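Local coordinates for protein nucleoside-diphosphate sugar epimerase (SulA family) (Corynebacterium glutamicum, PDB 3OH8) that probably acts as an NAD(P)-dependent epimerase of nucleoside-diphosphate sugars, using a Rossmann-type domain, at residues Val255-His260 / Phe301-Val306; Leu104-Val109 / Ser497-Phe502; Gly154-Val159 / Val174-Arg179; Ala62-Ser67 / Phe75-Leu80. All coordinates share one frame; numbering follows the deposited sequence.

Contact 1. Residues Val255-His260 / Phe301-Val306; sequences VGFYGH and FIRTGV
Arg303 lies flat on the ring of Phe257 and hands a hydrogen bond to Tyr258, joining strand 298-308 of the Rossmann-type sheet to the 3-10 turn that follows its parallel neighbour, strand 248-254. The arginine side chain can be followed outward. CB faces the turn, 4.1 Å from Val255 N. CG stands anti to the carbonyl carbon (chi1 -59°), and from there the chain runs extended to NE, carrying CD past the phenol, 3.7 Å from Tyr258 OH. NE approaches Phe257 CG and forms a salt bridge with Glu286 on helix 277-287, whose residues also flank the phenylalanine. CZ sits over the ring, 3.5 Å from the Phe257 centroid, with the two planes only 13° apart, so the contact is both a stack and a cation-pi pair. At the tip the two amino groups diverge in role. NH2 stays over the ring and comes within 3.3 Å of Phe257 CZ. NH1 donates to Tyr258 OH at 3.0 Å, nearly within the guanidinium plane, while the tyrosine ring is turned 84° to that plane. Asn363 is a further partner of the same hydroxyl. The stack and the in-plane bond, with Glu286 outside the two segments, fix the rotation of the guanidinium, an example of a charged group held over one face by a ring and at its edge by a hydroxyl. One residue further along the strand, Thr304 O accepts from Val255 N of the turn at 3.2 Å, and Val255 CG2 touches that same oxygen at 3.5 Å.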
loop_
_atom_site.group_PDB
_atom_site.type_symbol
_atom_site.label_atom_id
_atom_site.label_comp_id
_atom_site.label_asym_id
_atom_site.label_seq_id
_atom_site.Cartn_x
_atom_site.Cartn_y
_atom_site.Cartn_z
ATOM N N VAL A 255 6.563 3.841 16.871
ATOM C CA VAL A 255 6.574 5.087 17.629
ATOM C C VAL A 255 6.518 4.772 19.124
ATOM O O VAL A 255 6.756 5.648 19.971
ATOM C CB VAL A 255 5.390 5.984 17.248
ATOM C CG1 VAL A 255 5.555 6.519 15.809
ATOM C CG2 VAL A 255 4.099 5.205 17.387
ATOM N N GLY A 256 6.210 3.516 19.436
ATOM C CA GLY A 256 6.226 3.022 20.805
ATOM C C GLY A 256 7.594 3.203 21.430
ATOM O O GLY A 256 7.749 3.120 22.646
ATOM N N PHE A 257 8.595 3.438 20.587
ATOM C CA PHE A 257 9.930 3.794 21.044
ATOM C C PHE A 257 9.886 4.983 22.013
ATOM O O PHE A 257 10.687 5.055 22.946
ATOM C CB PHE A 257 10.808 4.151 19.845
ATOM C CG PHE A 257 12.176 4.661 20.221
ATOM C CD1 PHE A 257 13.239 3.778 20.397
ATOM C CD2 PHE A 257 12.406 6.017 20.389
ATOM C CE1 PHE A 257 14.509 4.238 20.742
ATOM C CE2 PHE A 257 13.668 6.485 20.737
ATOM C CZ PHE A 257 14.722 5.589 20.915
ATOM N N TYR A 258 8.971 5.919 21.768
ATOM C CA TYR A 258 8.896 7.141 22.558
ATOM C C TYR A 258 8.110 6.927 23.844
ATOM O O TYR A 258 7.963 7.847 24.665
ATOM C CB TYR A 258 8.278 8.284 21.730
ATOM C CG TYR A 258 9.044 8.543 20.468
ATOM C CD1 TYR A 258 10.322 9.086 20.514
ATOM C CD2 TYR A 258 8.507 8.215 19.225
ATOM C CE1 TYR A 258 11.046 9.312 19.355
ATOM C CE2 TYR A 258 9.226 8.437 18.053
ATOM C CZ TYR A 258 10.487 8.977 18.129
ATOM O OH TYR A 258 11.195 9.186 16.991
ATOM N N GLY A 259 7.614 5.710 24.018
ATOM C CA GLY A 259 6.764 5.404 25.147
ATOM C C GLY A 259 5.316 5.488 24.717
ATOM O O GLY A 259 4.996 6.068 23.670
ATOM N N HIS A 260 4.429 4.917 25.521
ATOM C CA HIS A 260 3.020 4.881 25.159
ATOM C C HIS A 260 2.348 6.242 25.335
ATOM O O HIS A 260 1.353 6.534 24.677
ATOM C CB HIS A 260 2.277 3.767 25.921
ATOM C CG HIS A 260 1.894 4.126 27.323
ATOM N ND1 HIS A 260 0.631 4.562 27.660
ATOM C CD2 HIS A 260 2.599 4.092 28.479
ATOM C CE1 HIS A 260 0.576 4.792 28.960
ATOM N NE2 HIS A 260 1.758 4.513 29.481
ATOM N N PHE A 301 15.542 2.527 10.913
ATOM C CA PHE A 301 14.464 2.004 11.739
ATOM C C PHE A 301 13.220 2.766 11.367
ATOM O O PHE A 301 13.168 3.990 11.504
ATOM C CB PHE A 301 14.757 2.229 13.227
ATOM C CG PHE A 301 16.154 1.882 13.620
ATOM C CD1 PHE A 301 16.581 0.566 13.595
ATOM C CD2 PHE A 301 17.040 2.866 14.021
ATOM C CE1 PHE A 301 17.867 0.237 13.954
ATOM C CE2 PHE A 301 18.336 2.542 14.380
ATOM C CZ PHE A 301 18.747 1.222 14.341
ATOM N N ILE A 302 12.221 2.052 10.873
ATOM C CA ILE A 302 10.980 2.693 10.447
ATOM C C ILE A 302 10.023 2.678 11.636
ATOM O O ILE A 302 9.294 1.712 11.846
ATOM C CB ILE A 302 10.372 1.962 9.232
ATOM C CG1 ILE A 302 11.416 1.848 8.114
ATOM C CG2 ILE A 302 9.128 2.681 8.720
ATOM C CD1 ILE A 302 12.113 3.172 7.769
ATOM N N ARG A 303 10.068 3.742 12.439
ATOM C CA ARG A 303 9.194 3.851 13.592
ATOM C C ARG A 303 7.793 4.198 13.108
ATOM O O ARG A 303 7.471 5.359 12.883
ATOM C CB ARG A 303 9.727 4.906 14.576
ATOM C CG ARG A 303 11.139 4.591 15.071
ATOM C CD ARG A 303 11.649 5.610 16.115
ATOM N NE ARG A 303 12.970 5.227 16.609
ATOM C CZ ARG A 303 13.826 6.058 17.195
ATOM N NH1 ARG A 303 13.519 7.344 17.368
ATOM N NH2 ARG A 303 14.998 5.599 17.598
ATOM N N THR A 304 6.967 3.173 12.945
ATOM C CA THR A 304 5.652 3.331 12.347
ATOM C C THR A 304 4.573 3.750 13.337
ATOM O O THR A 304 4.533 3.280 14.482
ATOM C CB THR A 304 5.184 2.015 11.723
ATOM O OG1 THR A 304 6.252 1.460 10.944
ATOM C CG2 THR A 304 3.976 2.273 10.832
ATOM N N GLY A 305 3.690 4.625 12.875
ATOM C CA GLY A 305 2.475 4.945 13.599
ATOM C C GLY A 305 1.478 3.841 13.332
ATOM O O GLY A 305 1.854 2.762 12.886
ATOM N N VAL A 306 0.209 4.115 13.601
ATOM C CA VAL A 306 -0.849 3.172 13.320
ATOM C C VAL A 306 -1.189 3.250 11.834
ATOM O O VAL A 306 -1.645 4.277 11.345
ATOM C CB VAL A 306 -2.113 3.492 14.137
ATOM C CG1 VAL A 306 -3.281 2.609 13.677
ATOM C CG2 VAL A 306 -1.834 3.318 15.624
#

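Contact 2. Residues Leu104-Val109 / Ser497-Phe502; sequences LITDSV and SSILNF
Leu104 meets Phe502 through a CH-pi contact: its methyl CD1 stands above the centre of the phenylalanine ring, 3.8 Å from the Phe502 centroid and 12° off the ring normal. The two side chains slide past each other in opposite directions. CG anti to the backbone N (chi1 176°) carries the branch point of Leu104 toward the helix. The apolar contact is made by Leu104 CD2, which lies 4.0 Å from Ile499 CG1 and equally near Ile499 CG2; it also reaches the CD2 rim of Phe502.

Leu104 and Thr106 lie on strand 102-110 of the seven-stranded antiparallel sheet, whose strand order and long helix 119-139 are consistent with a helix-grip fold. Helix 488-511, from the far end of the chain, packs on this face, its segment running 141° to the strand with the short axes 9.2 Å apart. Helix 119-139 takes the opposite face, where Ile105 meets Leu129.

Mixed polar and apolar contacts extend the seam at Thr106. Its OG1 comes 3.5 Å from Ile499 CG1, the two side chains crossing at about a right angle, and its CG2 lies 4.0 Å from Ser498 OG. Neither hydroxyl bonds the other directly; both are hydrogen-bonded to Ser6 OG on the edge strand 3-9, which links strand and helix through one shared hydroxyl.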
loop_
_atom_site.group_PDB
_atom_site.type_symbol
_atom_site.label_atom_id
_atom_site.label_comp_id
_atom_site.label_asym_id
_atom_site.label_seq_id
_atom_site.Cartn_x
_atom_site.Cartn_y
_atom_site.Cartn_z
ATOM N N LEU A 104 -4.756 8.514 -21.528
ATOM C CA LEU A 104 -6.161 8.588 -21.162
ATOM C C LEU A 104 -6.650 7.160 -21.060
ATOM O O LEU A 104 -6.639 6.425 -22.054
ATOM C CB LEU A 104 -6.985 9.335 -22.219
ATOM C CG LEU A 104 -8.495 9.347 -21.919
ATOM C CD1 LEU A 104 -8.791 10.103 -20.628
ATOM C CD2 LEU A 104 -9.277 9.933 -23.082
ATOM N N ILE A 105 -7.043 6.755 -19.856
ATOM C CA ILE A 105 -7.544 5.406 -19.638
ATOM C C ILE A 105 -9.056 5.432 -19.615
ATOM O O ILE A 105 -9.669 6.242 -18.910
ATOM C CB ILE A 105 -7.015 4.813 -18.298
ATOM C CG1 ILE A 105 -5.493 4.671 -18.362
ATOM C CG2 ILE A 105 -7.641 3.456 -18.039
ATOM C CD1 ILE A 105 -4.831 4.248 -17.048
ATOM N N THR A 106 -9.666 4.553 -20.399
ATOM C CA THR A 106 -11.101 4.377 -20.293
ATOM C C THR A 106 -11.396 2.983 -19.776
ATOM O O THR A 106 -10.932 1.988 -20.339
ATOM C CB THR A 106 -11.818 4.586 -21.639
ATOM O OG1 THR A 106 -11.494 5.883 -22.155
ATOM C CG2 THR A 106 -13.345 4.467 -21.447
ATOM N N ASP A 107 -12.149 2.918 -18.685
ATOM C CA ASP A 107 -12.627 1.642 -18.175
ATOM C C ASP A 107 -14.081 1.493 -18.565
ATOM O O ASP A 107 -14.888 2.396 -18.344
ATOM C CB ASP A 107 -12.530 1.587 -16.654
ATOM C CG ASP A 107 -11.104 1.578 -16.171
ATOM O OD1 ASP A 107 -10.433 0.534 -16.317
ATOM O OD2 ASP A 107 -10.660 2.622 -15.662
ATOM N N SER A 108 -14.410 0.346 -19.140
ATOM C CA SER A 108 -15.793 0.041 -19.457
ATOM C C SER A 108 -16.121 -1.327 -18.874
ATOM O O SER A 108 -15.574 -2.341 -19.303
ATOM C CB SER A 108 -16.011 0.048 -20.975
ATOM O OG SER A 108 -17.352 -0.280 -21.292
ATOM N N VAL A 109 -16.994 -1.353 -17.876
ATOM C CA VAL A 109 -17.397 -2.624 -17.292
ATOM C C VAL A 109 -18.863 -2.930 -17.608
ATOM O O VAL A 109 -19.751 -2.110 -17.380
ATOM C CB VAL A 109 -17.133 -2.684 -15.771
ATOM C CG1 VAL A 109 -17.760 -1.504 -15.068
ATOM C CG2 VAL A 109 -17.665 -3.991 -15.193
ATOM N N SER A 497 -17.208 7.377 -27.045
ATOM C CA SER A 497 -17.932 8.517 -26.509
ATOM C C SER A 497 -17.268 9.081 -25.249
ATOM O O SER A 497 -17.201 10.297 -25.065
ATOM C CB SER A 497 -19.383 8.140 -26.215
ATOM O OG SER A 497 -20.078 9.260 -25.702
ATOM N N SER A 498 -16.773 8.197 -24.388
ATOM C CA SER A 498 -16.132 8.634 -23.155
ATOM C C SER A 498 -14.844 9.410 -23.461
ATOM O O SER A 498 -14.532 10.408 -22.804
ATOM C CB SER A 498 -15.865 7.435 -22.229
ATOM O OG SER A 498 -15.303 7.873 -21.000
ATOM N N ILE A 499 -14.112 8.950 -24.472
ATOM C CA ILE A 499 -12.885 9.608 -24.902
ATOM C C ILE A 499 -13.220 10.995 -25.447
ATOM O O ILE A 499 -12.680 12.002 -24.995
ATOM C CB ILE A 499 -12.133 8.745 -25.951
ATOM C CG1 ILE A 499 -11.514 7.509 -25.281
ATOM C CG2 ILE A 499 -11.045 9.549 -26.658
ATOM C CD1 ILE A 499 -10.981 6.470 -26.279
ATOM N N LEU A 500 -14.167 11.045 -26.380
ATOM C CA LEU A 500 -14.631 12.307 -26.956
ATOM C C LEU A 500 -15.069 13.308 -25.873
ATOM O O LEU A 500 -14.749 14.498 -25.943
ATOM C CB LEU A 500 -15.793 12.014 -27.918
ATOM C CG LEU A 500 -15.859 12.615 -29.321
ATOM C CD1 LEU A 500 -14.484 12.742 -29.975
ATOM C CD2 LEU A 500 -16.813 11.770 -30.173
ATOM N N ASN A 501 -15.795 12.824 -24.868
ATOM C CA ASN A 501 -16.244 13.682 -23.770
ATOM C C ASN A 501 -15.060 14.309 -23.030
ATOM O O ASN A 501 -15.044 15.506 -22.732
ATOM C CB ASN A 501 -17.127 12.890 -22.793
ATOM C CG ASN A 501 -17.559 13.712 -21.591
ATOM O OD1 ASN A 501 -18.361 14.639 -21.711
ATOM N ND2 ASN A 501 -17.035 13.365 -20.414
ATOM N N PHE A 502 -14.060 13.491 -22.730
ATOM C CA PHE A 502 -12.880 13.986 -22.034
ATOM C C PHE A 502 -12.207 15.066 -22.870
ATOM O O PHE A 502 -11.837 16.135 -22.373
ATOM C CB PHE A 502 -11.884 12.856 -21.777
ATOM C CG PHE A 502 -10.603 13.332 -21.143
ATOM C CD1 PHE A 502 -10.486 13.409 -19.760
ATOM C CD2 PHE A 502 -9.537 13.747 -21.929
ATOM C CE1 PHE A 502 -9.314 13.882 -19.170
ATOM C CE2 PHE A 502 -8.355 14.221 -21.348
ATOM C CZ PHE A 502 -8.242 14.285 -19.967
#

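Contact 3. Residues Gly154-Val159 / Val174-Arg179; sequences GSRGLV and VIQLVR
Ser155 CA lies 6.0 Å from Gln176 CA; Ser155 is part of a type I turn, Gly154 to Gly157, that leads strand 149-153 into helix 158-169. This is the glycine-rich loop of a Rossmann beta-alpha-beta unit, matching the TGxxGxxG pattern that in relatives lies against the dinucleotide cofactor; strand 173-178 completes the unit. Two waters fill the gap between the backbones, and both donate to Leu177 O. One of them accepts from Gly154 N; the other accepts from Ser155 N at 2.8 Å and is also bound by the serine hydroxyl. Ser155 OG sits between its own backbone N and carbonyl carbon (chi1 69°), close to the aliphatic part of the glutamine, 3.3 Å from Gln176 CG.

Arg156 crosses Val178 at about a right angle. Its guanidinium spreads over the methyl Val178 CG1, which lies 3.6 Å from the plane and toward its rim, and is held there by bonds from Arg156 NH1 to Lys180 O and from Arg156 NH2 to Glu181 O. The cation is thus fixed by main-chain oxygens just past the strand, with a valine beneath one face. The water bound to Ser155 N lies 2.6 Å from Leu177 O.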
loop_
_atom_site.group_PDB
_atom_site.type_symbol
_atom_site.label_atom_id
_atom_site.label_comp_id
_atom_site.label_asym_id
_atom_site.label_seq_id
_atom_site.Cartn_x
_atom_site.Cartn_y
_atom_site.Cartn_z
ATOM N N GLY A 154 8.065 -10.898 6.650
ATOM C CA GLY A 154 6.753 -10.323 6.865
ATOM C C GLY A 154 6.087 -9.957 5.549
ATOM O O GLY A 154 5.193 -9.116 5.517
ATOM N N SER A 155 6.509 -10.596 4.461
ATOM C CA SER A 155 6.019 -10.217 3.129
ATOM C C SER A 155 4.552 -10.597 2.919
ATOM O O SER A 155 3.923 -10.180 1.949
ATOM C CB SER A 155 6.882 -10.861 2.041
ATOM O OG SER A 155 6.692 -12.273 2.007
ATOM N N ARG A 156 4.002 -11.405 3.816
ATOM C CA ARG A 156 2.602 -11.813 3.682
ATOM C C ARG A 156 1.648 -11.011 4.560
ATOM O O ARG A 156 0.427 -11.118 4.416
ATOM C CB ARG A 156 2.459 -13.295 3.991
ATOM C CG ARG A 156 3.150 -14.169 2.964
ATOM C CD ARG A 156 3.163 -15.628 3.392
ATOM N NE ARG A 156 3.686 -16.466 2.319
ATOM C CZ ARG A 156 3.940 -17.762 2.441
ATOM N NH1 ARG A 156 3.717 -18.368 3.601
ATOM N NH2 ARG A 156 4.418 -18.444 1.402
ATOM N N GLY A 157 2.202 -10.228 5.480
ATOM C CA GLY A 157 1.396 -9.399 6.371
ATOM C C GLY A 157 0.830 -8.196 5.635
ATOM O O GLY A 157 1.114 -8.007 4.455
ATOM N N LEU A 158 0.037 -7.383 6.331
ATOM C CA LEU A 158 -0.591 -6.186 5.758
ATOM C C LEU A 158 0.392 -5.294 4.983
ATOM O O LEU A 158 0.203 -4.993 3.804
ATOM C CB LEU A 158 -1.220 -5.359 6.891
ATOM C CG LEU A 158 -2.631 -4.770 6.737
ATOM C CD1 LEU A 158 -2.827 -3.532 7.640
ATOM C CD2 LEU A 158 -2.915 -4.426 5.308
ATOM N N VAL A 159 1.450 -4.870 5.655
ATOM C CA VAL A 159 2.369 -3.916 5.068
ATOM C C VAL A 159 3.285 -4.616 4.066
ATOM O O VAL A 159 3.543 -4.102 2.968
ATOM C CB VAL A 159 3.180 -3.215 6.182
ATOM C CG1 VAL A 159 4.270 -2.324 5.587
ATOM C CG2 VAL A 159 2.236 -2.412 7.071
ATOM N N VAL A 174 11.780 -9.193 -5.591
ATOM C CA VAL A 174 11.578 -9.465 -4.174
ATOM C C VAL A 174 11.870 -10.932 -3.878
ATOM O O VAL A 174 11.367 -11.819 -4.564
ATOM C CB VAL A 174 10.132 -9.135 -3.733
ATOM C CG1 VAL A 174 9.909 -9.525 -2.269
ATOM C CG2 VAL A 174 9.854 -7.662 -3.924
ATOM N N ILE A 175 12.713 -11.181 -2.883
ATOM C CA ILE A 175 12.870 -12.523 -2.356
ATOM C C ILE A 175 12.123 -12.599 -1.036
ATOM O O ILE A 175 12.527 -11.993 -0.048
ATOM C CB ILE A 175 14.335 -12.890 -2.107
ATOM C CG1 ILE A 175 15.148 -12.757 -3.399
ATOM C CG2 ILE A 175 14.416 -14.313 -1.568
ATOM C CD1 ILE A 175 16.657 -12.878 -3.180
ATOM N N GLN A 176 11.020 -13.335 -1.028
ATOM C CA GLN A 176 10.199 -13.422 0.163
ATOM C C GLN A 176 10.771 -14.465 1.119
ATOM O O GLN A 176 10.961 -15.635 0.742
ATOM C CB GLN A 176 8.751 -13.742 -0.207
ATOM C CG GLN A 176 8.066 -12.630 -0.997
ATOM C CD GLN A 176 6.680 -13.012 -1.482
ATOM O OE1 GLN A 176 6.433 -13.076 -2.687
ATOM N NE2 GLN A 176 5.769 -13.265 -0.548
ATOM N N LEU A 177 11.085 -14.023 2.335
ATOM C CA LEU A 177 11.564 -14.931 3.380
ATOM C C LEU A 177 10.374 -15.321 4.229
ATOM O O LEU A 177 9.867 -14.507 4.991
ATOM C CB LEU A 177 12.635 -14.253 4.249
ATOM C CG LEU A 177 13.720 -13.536 3.425
ATOM C CD1 LEU A 177 14.749 -12.795 4.296
ATOM C CD2 LEU A 177 14.412 -14.505 2.465
ATOM N N VAL A 178 9.914 -16.562 4.090
ATOM C CA VAL A 178 8.642 -16.943 4.702
ATOM C C VAL A 178 8.777 -17.988 5.797
ATOM O O VAL A 178 9.710 -18.796 5.807
ATOM C CB VAL A 178 7.617 -17.419 3.634
ATOM C CG1 VAL A 178 7.372 -16.304 2.617
ATOM C CG2 VAL A 178 8.129 -18.671 2.937
ATOM N N ARG A 179 7.833 -17.975 6.726
ATOM C CA ARG A 179 7.950 -18.852 7.882
ATOM C C ARG A 179 7.310 -20.217 7.670
ATOM O O ARG A 179 7.503 -21.127 8.469
ATOM C CB ARG A 179 7.417 -18.158 9.128
ATOM C CG ARG A 179 8.237 -16.928 9.488
ATOM C CD ARG A 179 7.755 -16.287 10.754
ATOM N NE ARG A 179 6.304 -16.177 10.778
ATOM C CZ ARG A 179 5.560 -16.451 11.845
ATOM N NH1 ARG A 179 6.142 -16.846 12.971
ATOM N NH2 ARG A 179 4.238 -16.334 11.786
HETATM O O HOH W 1 8.088 -13.566 7.538
HETATM O O HOH W 2 7.778 -13.119 4.286
#

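Contact 4. Residues Ala62-Ser67 / Phe75-Leu80; sequences ARHDLS and FTDVCL
His64 and Asp77 lie side by side and point the same way, the imidazole and carboxylate planes 33° apart. Asp77 CG stands anti to its carbonyl carbon (chi1 -54°), and OD1 meets the edge of the imidazole, 2.9 Å from His64 CD2; it is near NE2 too, but at an angle too poor for a hydrogen bond. The real polar partners are elsewhere: His64 ND1 binds Arg44 O, and Asp77 OD2 binds His94 NE2. The carboxylate would be expected to polarise the ring edge it faces. Phe75 turns its own edge toward the face of His64 in an offset edge-to-face pair, with the ring centroids of Phe75 and His64 5.5 Å apart and the planes at 80°; it stacks on His94 as well.

These groups share one face of a beta hairpin, strands 59-64 and 74-78 of the antiparallel sheet, in which His64 and Asp77 are a non-hydrogen-bonded pair. Arg63 and Val78 are the neighbouring hydrogen-bonded pair, joined both ways, with Val78 N to Arg63 O at 2.8 Å. Just beyond the strand, Asp65 N still donates to Thr76 O at 3.0 Å.

On the other face Val78 spreads its methyls, CG1 3.9 Å from Asp65 CB and CG2 4.0 Å from Arg63 CB. Past the end of strand 59-64, a water accepts from Thr76 N and lies 3.0 Å from Asp65 O, to which it may donate, while Asp65 OD1 takes Ser67 N at 2.9 Å from above the carboxylate plane, closing an Asx turn.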
loop_
_atom_site.group_PDB
_atom_site.type_symbol
_atom_site.label_atom_id
_atom_site.label_comp_id
_atom_site.label_asym_id
_atom_site.label_seq_id
_atom_site.Cartn_x
_atom_site.Cartn_y
_atom_site.Cartn_z
ATOM N N ALA A 62 -11.000 -14.991 -12.474
ATOM C CA ALA A 62 -11.041 -14.007 -13.543
ATOM C C ALA A 62 -10.145 -14.463 -14.678
ATOM O O ALA A 62 -9.147 -15.141 -14.450
ATOM C CB ALA A 62 -10.603 -12.645 -13.030
ATOM N N ARG A 63 -10.500 -14.082 -15.900
ATOM C CA ARG A 63 -9.786 -14.543 -17.080
ATOM C C ARG A 63 -9.571 -13.364 -18.026
ATOM O O ARG A 63 -10.479 -12.572 -18.232
ATOM C CB ARG A 63 -10.643 -15.613 -17.764
ATOM C CG ARG A 63 -9.888 -16.673 -18.553
ATOM C CD ARG A 63 -10.863 -17.741 -19.054
ATOM N NE ARG A 63 -10.482 -18.278 -20.357
ATOM C CZ ARG A 63 -10.859 -17.761 -21.522
ATOM N NH1 ARG A 63 -11.633 -16.680 -21.559
ATOM N NH2 ARG A 63 -10.460 -18.325 -22.656
ATOM N N HIS A 64 -8.377 -13.237 -18.597
ATOM C CA HIS A 64 -8.155 -12.212 -19.610
ATOM C C HIS A 64 -8.665 -12.729 -20.955
ATOM O O HIS A 64 -8.459 -13.891 -21.298
ATOM C CB HIS A 64 -6.680 -11.837 -19.720
ATOM C CG HIS A 64 -6.169 -11.016 -18.574
ATOM N ND1 HIS A 64 -4.923 -11.205 -18.017
ATOM C CD2 HIS A 64 -6.736 -9.994 -17.882
ATOM C CE1 HIS A 64 -4.745 -10.341 -17.034
ATOM N NE2 HIS A 64 -5.825 -9.597 -16.930
ATOM N N ASP A 65 -9.325 -11.858 -21.706
ATOM C CA ASP A 65 -9.985 -12.248 -22.950
ATOM C C ASP A 65 -9.133 -11.866 -24.154
ATOM O O ASP A 65 -8.891 -10.682 -24.414
ATOM C CB ASP A 65 -11.356 -11.584 -23.029
ATOM C CG ASP A 65 -12.138 -11.998 -24.264
ATOM O OD1 ASP A 65 -11.595 -12.768 -25.083
ATOM O OD2 ASP A 65 -13.287 -11.542 -24.407
ATOM N N LEU A 66 -8.674 -12.872 -24.892
ATOM C CA LEU A 66 -7.799 -12.633 -26.039
ATOM C C LEU A 66 -8.477 -11.711 -27.040
ATOM O O LEU A 66 -7.837 -10.857 -27.636
ATOM C CB LEU A 66 -7.433 -13.954 -26.722
ATOM C CG LEU A 66 -6.085 -14.031 -27.450
ATOM C CD1 LEU A 66 -6.200 -14.949 -28.654
ATOM C CD2 LEU A 66 -5.595 -12.660 -27.877
ATOM N N SER A 67 -9.783 -11.878 -27.207
ATOM C CA SER A 67 -10.519 -11.087 -28.183
ATOM C C SER A 67 -10.585 -9.619 -27.775
ATOM O O SER A 67 -10.873 -8.757 -28.600
ATOM C CB SER A 67 -11.932 -11.645 -28.379
ATOM O OG SER A 67 -12.773 -11.310 -27.288
ATOM N N PHE A 75 -6.689 -4.339 -22.680
ATOM C CA PHE A 75 -6.872 -5.713 -22.207
ATOM C C PHE A 75 -8.229 -5.825 -21.535
ATOM O O PHE A 75 -8.826 -4.813 -21.183
ATOM C CB PHE A 75 -5.714 -6.199 -21.319
ATOM C CG PHE A 75 -5.665 -5.573 -19.953
ATOM C CD1 PHE A 75 -4.925 -4.418 -19.730
ATOM C CD2 PHE A 75 -6.326 -6.159 -18.879
ATOM C CE1 PHE A 75 -4.860 -3.849 -18.456
ATOM C CE2 PHE A 75 -6.269 -5.592 -17.606
ATOM C CZ PHE A 75 -5.537 -4.438 -17.392
ATOM N N THR A 76 -8.746 -7.039 -21.397
ATOM C CA THR A 76 -10.122 -7.205 -20.925
ATOM C C THR A 76 -10.207 -8.317 -19.877
ATOM O O THR A 76 -9.643 -9.398 -20.079
ATOM C CB THR A 76 -11.076 -7.540 -22.113
ATOM O OG1 THR A 76 -11.083 -6.457 -23.057
ATOM C CG2 THR A 76 -12.496 -7.763 -21.619
ATOM N N ASP A 77 -10.886 -8.052 -18.760
ATOM C CA ASP A 77 -11.095 -9.079 -17.725
ATOM C C ASP A 77 -12.501 -9.640 -17.864
ATOM O O ASP A 77 -13.447 -8.879 -18.024
ATOM C CB ASP A 77 -10.974 -8.504 -16.299
ATOM C CG ASP A 77 -9.679 -7.774 -16.057
ATOM O OD1 ASP A 77 -8.611 -8.269 -16.466
ATOM O OD2 ASP A 77 -9.728 -6.698 -15.427
ATOM N N VAL A 78 -12.656 -10.958 -17.764
ATOM C CA VAL A 78 -13.991 -11.544 -17.845
ATOM C C VAL A 78 -14.212 -12.633 -16.801
ATOM O O VAL A 78 -13.281 -13.347 -16.439
ATOM C CB VAL A 78 -14.293 -12.115 -19.264
ATOM C CG1 VAL A 78 -14.125 -11.032 -20.320
ATOM C CG2 VAL A 78 -13.409 -13.309 -19.573
ATOM N N CYS A 79 -15.441 -12.740 -16.307
ATOM C CA CYS A 79 -15.819 -13.864 -15.452
ATOM C C CYS A 79 -16.994 -14.656 -16.021
ATOM O O CYS A 79 -18.024 -14.079 -16.368
ATOM C CB CYS A 79 -16.175 -13.401 -14.049
ATOM S SG CYS A 79 -16.621 -14.802 -12.997
ATOM N N LEU A 80 -16.840 -15.977 -16.091
ATOM C CA LEU A 80 -17.879 -16.843 -16.651
ATOM C C LEU A 80 -18.723 -17.561 -15.589
ATOM O O LEU A 80 -19.860 -17.946 -15.851
ATOM C CB LEU A 80 -17.274 -17.855 -17.642
ATOM C CG LEU A 80 -16.351 -18.976 -17.142
ATOM C CD1 LEU A 80 -17.165 -20.155 -16.632
ATOM C CD2 LEU A 80 -15.403 -19.437 -18.247
HETATM O O HOH W 3 -7.154 -8.990 -22.683
#

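Overall arrangement
The four contacts sample two sheets; contact 1 lies across the chain's centre from contacts 2 and 4, and contact 3 from contact 2. Contacts 4 and 2 both reach the seven-stranded antiparallel sheet, their centres about 19 Å apart; contacts 3 and 1 both reach the mixed Rossmann-type sheet, about 21 Å apart between centres. The centres of contacts 1 and 2 are about 44 Å apart. Along the chain, contact 4 closes first; contact 2 then opens a long loop within which contact 3 and afterwards contact 1 are nested, and it closes only when helix 488-511 returns to the first sheet. A helix near the C-terminus thus packs on the N-terminal sheet, while the probable dinucleotide-binding part is built from the intervening sequence.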